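Local coordinates for oxaloacetate acetyl hydrolase (Cryphonectria parasitica, PDB 3LYE), which is an enzyme of the phosphoenolpyruvate phosphomutase family with a barrel fold, found here as four chains with bound calcium ions, at residues 121-125 / 145-149; 152-156 / 190-194; 137-141 / 170-175. All coordinates share one frame; numbering follows the deposited sequence.

In the fold
All three contacts lie in one sector of the barrel, where strands 119-122, 164-169 and 194-197 are consecutive parallel neighbours. Along the chain, interaction 1 closes before interaction 2 opens, whereas interaction 3 alternates with both. Interactions 1 and 2 have centres about 10 Å apart and share helix 142-158, with Leu-122 reaching Ala-152 and Ile-149 reaching Glu-190. Interaction 3, its centre about 12 Å from that of interaction 1, is joined to it by bonds from Asp-124 to Asp-170 and Val-140. Centres of interactions 2 and 3 are about 21 Å apart without touching. The helix is therefore tied to its own strand and to the following strand-helix unit.

Interaction 1 of 3, residues 121-125 / 145-149; sequences HLEDQ and YLVRI
Tyr-145 lays its ring against the backbone of Glu-123 and the CB of Asp-124. Its CG stands anti to the backbone N (chi1 172°), which carries the ring out from helix 142-158 toward residues 123-124. One face receives Asp-124 CB in a CH-pi contact, 3.7 Å from the centroid of the Tyr-145 ring and 27° off the ring normal; the opposite face is lined near its rim by Ile-149 CG1. The carboxylate of Asp-124 points elsewhere, bonding to Thr-169 and pairing with Arg-183.

One turn later, Arg-148 supplies the polar half of the contact. Bends at chi2 and chi3 bring its guanidinium edge-on to the loop, where Arg-148 NH2 donates to Glu-123 O at 2.8 Å and to Gln-125 O at 2.7 Å. The second bond is the straighter, with an N-H...O angle of 161°, and both acceptors lie near the guanidinium plane. A weak bond from Arg-148 NH1 to Gln-125 O, 3.1 Å, completes a fork on that carbonyl. The Arg-148 backbone O also meets Leu-122 CD2 at 3.6 Å.

Ile-149 closes the row: its CD1 touches the same Leu-122 CD2 at 4.0 Å, an apolar contact between the strand and the helix that follows it in this beta-alpha unit. The Arg-148 charge thus rests on two neutral carbonyls, which it probably polarises, and two good bonds and a weak one probably restrain the turn of a loop whose Glu-123 side chain comes within about 4 Å of a bound calcium ion.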
# COMPACT_ATOMS: atom_id res chain seq x y z
N HIS A 121 -2.35 -12.23 18.85
CA HIS A 121 -1.83 -11.99 20.19
C HIS A 121 -1.53 -10.50 20.37
O HIS A 121 -0.94 -9.83 19.51
CB HIS A 121 -0.69 -12.92 20.60
CG HIS A 121 0.56 -12.87 19.77
ND1 HIS A 121 1.52 -11.90 19.90
CD2 HIS A 121 1.06 -13.78 18.90
CE1 HIS A 121 2.55 -12.20 19.13
NE2 HIS A 121 2.29 -13.32 18.49
N LEU A 122 -1.95 -10.02 21.54
CA LEU A 122 -1.88 -8.61 21.97
C LEU A 122 -1.16 -8.58 23.30
O LEU A 122 -1.60 -9.22 24.24
CB LEU A 122 -3.33 -8.12 22.07
CG LEU A 122 -3.58 -6.72 22.61
CD1 LEU A 122 -2.80 -5.68 21.86
CD2 LEU A 122 -5.09 -6.43 22.52
N GLU A 123 -0.09 -7.81 23.36
CA GLU A 123 0.78 -7.74 24.51
C GLU A 123 0.75 -6.50 25.34
O GLU A 123 0.07 -5.53 25.03
CB GLU A 123 2.22 -8.02 24.01
CG GLU A 123 2.82 -6.85 23.24
CD GLU A 123 3.85 -7.25 22.19
OE1 GLU A 123 4.72 -6.41 21.88
OE2 GLU A 123 3.76 -8.35 21.63
N ASP A 124 1.48 -6.60 26.45
CA ASP A 124 1.60 -5.54 27.43
C ASP A 124 2.87 -4.72 27.34
O ASP A 124 3.16 -3.95 28.24
CB ASP A 124 1.37 -6.08 28.86
CG ASP A 124 2.34 -7.18 29.25
OD1 ASP A 124 2.27 -7.56 30.44
OD2 ASP A 124 3.08 -7.68 28.38
N GLN A 125 3.64 -4.84 26.25
CA GLN A 125 4.86 -4.04 26.14
C GLN A 125 4.60 -2.58 25.84
O GLN A 125 3.51 -2.20 25.40
CB GLN A 125 5.70 -4.52 24.97
CG GLN A 125 6.27 -5.84 25.15
CD GLN A 125 7.39 -6.09 24.15
OE1 GLN A 125 8.34 -5.32 24.04
NE2 GLN A 125 7.28 -7.16 23.44
N TYR A 145 -2.70 -2.21 30.26
CA TYR A 145 -2.78 -3.40 29.43
C TYR A 145 -4.23 -3.82 29.24
O TYR A 145 -4.65 -4.17 28.14
CB TYR A 145 -2.01 -4.52 30.08
CG TYR A 145 -2.15 -5.87 29.45
CD1 TYR A 145 -1.88 -6.05 28.10
CD2 TYR A 145 -2.45 -6.98 30.22
CE1 TYR A 145 -1.94 -7.31 27.54
CE2 TYR A 145 -2.48 -8.24 29.67
CZ TYR A 145 -2.23 -8.40 28.33
OH TYR A 145 -2.27 -9.66 27.82
N LEU A 146 -5.02 -3.77 30.30
CA LEU A 146 -6.42 -4.15 30.23
C LEU A 146 -7.21 -3.22 29.33
O LEU A 146 -8.20 -3.66 28.75
CB LEU A 146 -7.04 -4.32 31.60
CG LEU A 146 -6.38 -5.40 32.43
CD1 LEU A 146 -6.93 -5.38 33.85
CD2 LEU A 146 -6.55 -6.75 31.80
N VAL A 147 -6.79 -1.97 29.19
CA VAL A 147 -7.44 -1.03 28.27
C VAL A 147 -7.29 -1.65 26.85
O VAL A 147 -8.22 -1.64 26.05
CB VAL A 147 -6.79 0.37 28.32
CG1 VAL A 147 -7.26 1.21 27.15
CG2 VAL A 147 -7.17 1.06 29.60
N ARG A 148 -6.10 -2.16 26.53
CA ARG A 148 -5.87 -2.77 25.22
C ARG A 148 -6.75 -4.01 25.05
O ARG A 148 -7.44 -4.17 24.03
CB ARG A 148 -4.35 -3.09 25.01
CG ARG A 148 -3.51 -1.80 25.32
CD ARG A 148 -2.25 -1.32 24.62
NE ARG A 148 -1.16 -2.05 25.08
CZ ARG A 148 0.17 -1.79 25.14
NH1 ARG A 148 0.82 -0.60 25.10
NH2 ARG A 148 0.86 -2.86 25.44
N ILE A 149 -6.77 -4.88 26.05
CA ILE A 149 -7.56 -6.09 25.94
C ILE A 149 -9.05 -5.75 25.78
O ILE A 149 -9.73 -6.31 24.93
CB ILE A 149 -7.34 -7.02 27.14
CG1 ILE A 149 -5.86 -7.45 27.26
CG2 ILE A 149 -8.23 -8.23 27.04
CD1 ILE A 149 -5.36 -8.25 26.10

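Interaction 2 of 3, residues 152-156 / 190-194; sequences AVATK and EGADV
Val-153 presses both methyl groups onto the backbone at the junction of Glu-190 and Gly-191. Its CG1, placed anti to the backbone N (chi1 170°), lies 3.5 Å from Glu-190 O, while CG2 sits 3.6 Å from Gly-191 C and also borders Ala-192 N. The two backbones approach closely here, with 5.9 Å between the CA atoms of Val-153 and Gly-191. Val-153 also touches Leu-165 of strand 164-169. The Glu-190 carboxylate forms a salt bridge with Arg-150 of helix 142-158.

Gly-191 ends helix 177-189 in a Schellman motif: its phi is positive, 118°, and two bonds run back into the last helical turn. Having no side chain, it offers bare backbone to the valine. The contact joins helix 142-158 to the turn that leaves helix 177-189 and leads to strand 194-197; the two helices follow successive strands on the outside of the barrel.

Lys-156, one turn beyond Val-153, reaches the same loop by a longer route. Its chain is extended at chi2 and chi3, then bent at chi4 (81°), swinging NZ toward Asp-193, whose side chain comes from the opposite direction. The resulting salt bridge measures 2.9 Å from Lys-156 NZ to Asp-193 OD1 and uses the syn lone pair of that oxygen. OD1 also accepts a bond from the backbone N of Leu-165, and OD2 pairs with Arg-17 of helix 12-22, so the carboxylate has three partners: Lys-156, the Leu-165 N-H and Arg-17. From Lys-156 NZ a bond of 2.6 Å runs to water 1, which in turn donates to Gly-191 O over 2.7 Å.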
# COMPACT_ATOMS: atom_id res chain seq x y z
N ALA A 152 -9.95 -4.57 22.30
CA ALA A 152 -9.92 -5.69 21.38
C ALA A 152 -11.14 -6.59 21.51
O ALA A 152 -11.78 -6.92 20.49
CB ALA A 152 -8.64 -6.47 21.56
N VAL A 153 -11.51 -6.97 22.72
CA VAL A 153 -12.64 -7.82 22.97
C VAL A 153 -13.93 -7.12 22.55
O VAL A 153 -14.79 -7.73 21.91
CB VAL A 153 -12.69 -8.24 24.44
CG1 VAL A 153 -14.01 -8.93 24.77
CG2 VAL A 153 -11.56 -9.16 24.75
N ALA A 154 -14.09 -5.85 22.90
CA ALA A 154 -15.31 -5.15 22.50
C ALA A 154 -15.46 -5.16 21.00
O ALA A 154 -16.60 -5.23 20.49
CB ALA A 154 -15.32 -3.73 23.04
N THR A 155 -14.35 -5.00 20.28
CA THR A 155 -14.42 -5.00 18.83
C THR A 155 -14.86 -6.33 18.25
O THR A 155 -15.75 -6.38 17.39
CB THR A 155 -13.06 -4.63 18.22
OG1 THR A 155 -12.68 -3.33 18.66
CG2 THR A 155 -13.11 -4.61 16.68
N LYS A 156 -14.26 -7.41 18.73
CA LYS A 156 -14.63 -8.73 18.22
C LYS A 156 -16.10 -9.00 18.51
O LYS A 156 -16.80 -9.59 17.68
CB LYS A 156 -13.68 -9.82 18.67
CG LYS A 156 -13.81 -10.35 20.03
CD LYS A 156 -12.56 -11.08 20.54
CE LYS A 156 -12.74 -11.80 21.89
NZ LYS A 156 -13.41 -13.17 21.84
N GLU A 190 -11.53 -10.05 31.19
CA GLU A 190 -11.91 -9.02 30.23
C GLU A 190 -12.39 -9.61 28.89
O GLU A 190 -12.87 -8.85 28.04
CB GLU A 190 -10.81 -7.99 29.99
CG GLU A 190 -10.39 -7.20 31.18
CD GLU A 190 -11.39 -6.17 31.64
OE1 GLU A 190 -12.27 -5.76 30.84
OE2 GLU A 190 -11.26 -5.72 32.79
N GLY A 191 -12.21 -10.91 28.69
CA GLY A 191 -12.67 -11.57 27.49
C GLY A 191 -11.64 -12.22 26.58
O GLY A 191 -12.03 -12.74 25.55
N ALA A 192 -10.37 -12.21 26.93
CA ALA A 192 -9.39 -12.86 26.10
C ALA A 192 -9.72 -14.36 26.10
O ALA A 192 -10.15 -14.94 27.10
CB ALA A 192 -8.00 -12.58 26.58
N ASP A 193 -9.45 -14.99 24.96
CA ASP A 193 -9.72 -16.40 24.76
C ASP A 193 -8.62 -17.38 25.10
O ASP A 193 -8.91 -18.53 25.41
CB ASP A 193 -10.06 -16.60 23.27
CG ASP A 193 -11.25 -15.79 22.83
OD1 ASP A 193 -11.10 -14.84 22.01
OD2 ASP A 193 -12.38 -16.13 23.25
N VAL A 194 -7.38 -16.92 25.03
CA VAL A 194 -6.21 -17.72 25.28
C VAL A 194 -5.15 -16.84 25.90
O VAL A 194 -5.09 -15.65 25.61
CB VAL A 194 -5.64 -18.22 23.90
CG1 VAL A 194 -4.38 -19.06 24.06
CG2 VAL A 194 -6.72 -18.97 23.09
O HOH W 1 -14.40 -12.72 24.25

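Interaction 3 of 3, residues 137-141 / 170-175; sequences KKVVS and DALQSL
Lys-137 and Asp-170 cross at about a right angle, the lysine crossing the aspartate so that Lys-137 CE lies 3.8 Å from Asp-170 CB. A bend at chi3 (63°) turns the amino group back onto the carboxylate, and Lys-137 NZ forms a salt bridge of 2.8 Å with Asp-170 OD1, met on the anti side and 23° out of the carboxylate plane. The other oxygen, OD2, pairs with Arg-168. Gln-173, extended beyond CG, brings its amide end to the base of the lysine, NE2 3.5 Å from Lys-137 CB.

Val-139 points toward segment 170-175, dividing its two methyls between Asp-170 and the Ala-171/Leu-175 side. Its CG1 lies against the Asp-170 carbonyl, while the Val-139 and Leu-175 side chains cross obliquely, CG2 of the valine 3.7 Å from Leu-175 CD1. Two waters bridge the segments: water 2 donates to Lys-137 O and Asp-170 O and accepts from Ser-174 N, and water 3 links Val-139 N with Ser-174 OG.

Lys-137 directly follows the unmodelled residues 129-136. Held through both oxygens, by Lys-137 on OD1 and Arg-168 on OD2, the Asp-170 carboxylate is probably limited in its rotation, while bridging waters satisfy backbone groups that do not meet directly: Lys-137 O, Asp-170 O, Ser-174 N and Val-139 N.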
# COMPACT_ATOMS: atom_id res chain seq x y z
N LYS A 137 13.15 -5.65 28.90
CA LYS A 137 11.80 -5.65 28.34
C LYS A 137 10.81 -5.02 29.31
O LYS A 137 10.47 -5.58 30.35
CB LYS A 137 11.39 -7.06 27.95
CG LYS A 137 10.24 -7.06 26.99
CD LYS A 137 10.22 -8.31 26.14
CE LYS A 137 10.03 -9.55 26.98
NZ LYS A 137 9.69 -10.75 26.16
N LYS A 138 10.29 -3.86 28.90
CA LYS A 138 9.36 -3.07 29.70
C LYS A 138 7.91 -3.26 29.38
O LYS A 138 7.54 -3.33 28.22
CB LYS A 138 9.66 -1.60 29.43
CG LYS A 138 9.60 -0.72 30.64
CD LYS A 138 10.79 -0.99 31.55
CE LYS A 138 11.05 0.17 32.50
NZ LYS A 138 9.89 0.47 33.40
N VAL A 139 7.09 -3.29 30.42
CA VAL A 139 5.65 -3.46 30.21
C VAL A 139 4.88 -2.30 30.83
O VAL A 139 5.37 -1.61 31.73
CB VAL A 139 5.11 -4.76 30.81
CG1 VAL A 139 5.69 -5.95 30.10
CG2 VAL A 139 5.32 -4.83 32.31
N VAL A 140 3.67 -2.10 30.33
CA VAL A 140 2.81 -1.03 30.83
C VAL A 140 2.14 -1.54 32.09
O VAL A 140 2.30 -2.70 32.48
CB VAL A 140 1.73 -0.62 29.79
CG1 VAL A 140 2.37 -0.05 28.52
CG2 VAL A 140 0.81 -1.80 29.46
N SER A 141 1.43 -0.66 32.78
CA SER A 141 0.75 -1.06 33.99
C SER A 141 -0.36 -2.08 33.67
O SER A 141 -0.82 -2.20 32.54
CB SER A 141 0.13 0.16 34.65
OG SER A 141 -0.95 0.63 33.89
N ASP A 170 4.47 -9.98 28.61
CA ASP A 170 5.92 -9.95 28.53
C ASP A 170 6.48 -9.51 29.89
O ASP A 170 7.63 -9.11 29.97
CB ASP A 170 6.32 -8.91 27.50
CG ASP A 170 6.17 -9.42 26.09
OD1 ASP A 170 7.00 -10.26 25.71
OD2 ASP A 170 5.24 -8.99 25.39
N ALA A 171 5.67 -9.61 30.94
CA ALA A 171 6.09 -9.20 32.28
C ALA A 171 7.01 -10.13 33.08
O ALA A 171 7.50 -9.73 34.14
CB ALA A 171 4.85 -8.93 33.14
N LEU A 172 7.27 -11.35 32.63
CA LEU A 172 8.12 -12.25 33.41
C LEU A 172 9.47 -11.73 33.86
O LEU A 172 9.80 -11.80 35.03
CB LEU A 172 8.31 -13.58 32.68
CG LEU A 172 8.99 -14.68 33.50
CD1 LEU A 172 8.11 -15.18 34.63
CD2 LEU A 172 9.34 -15.83 32.58
N GLN A 173 10.23 -11.18 32.93
CA GLN A 173 11.56 -10.66 33.22
C GLN A 173 11.60 -9.53 34.25
O GLN A 173 12.32 -9.61 35.24
CB GLN A 173 12.17 -10.16 31.91
CG GLN A 173 13.63 -9.77 31.93
CD GLN A 173 14.12 -9.40 30.54
OE1 GLN A 173 15.24 -8.92 30.36
NE2 GLN A 173 13.26 -9.60 29.53
N SER A 174 10.80 -8.50 34.02
CA SER A 174 10.79 -7.37 34.93
C SER A 174 9.90 -7.42 36.16
O SER A 174 10.24 -6.78 37.17
CB SER A 174 10.43 -6.11 34.14
OG SER A 174 9.07 -6.14 33.72
N LEU A 175 8.83 -8.20 36.11
CA LEU A 175 7.90 -8.30 37.23
C LEU A 175 7.72 -9.66 37.86
O LEU A 175 7.20 -9.75 38.97
CB LEU A 175 6.55 -7.75 36.79
CG LEU A 175 6.63 -6.30 36.34
CD1 LEU A 175 5.26 -5.74 35.90
CD2 LEU A 175 7.22 -5.45 37.46
O HOH W 2 9.37 -7.67 31.47
O HOH W 3 8.32 -3.48 33.21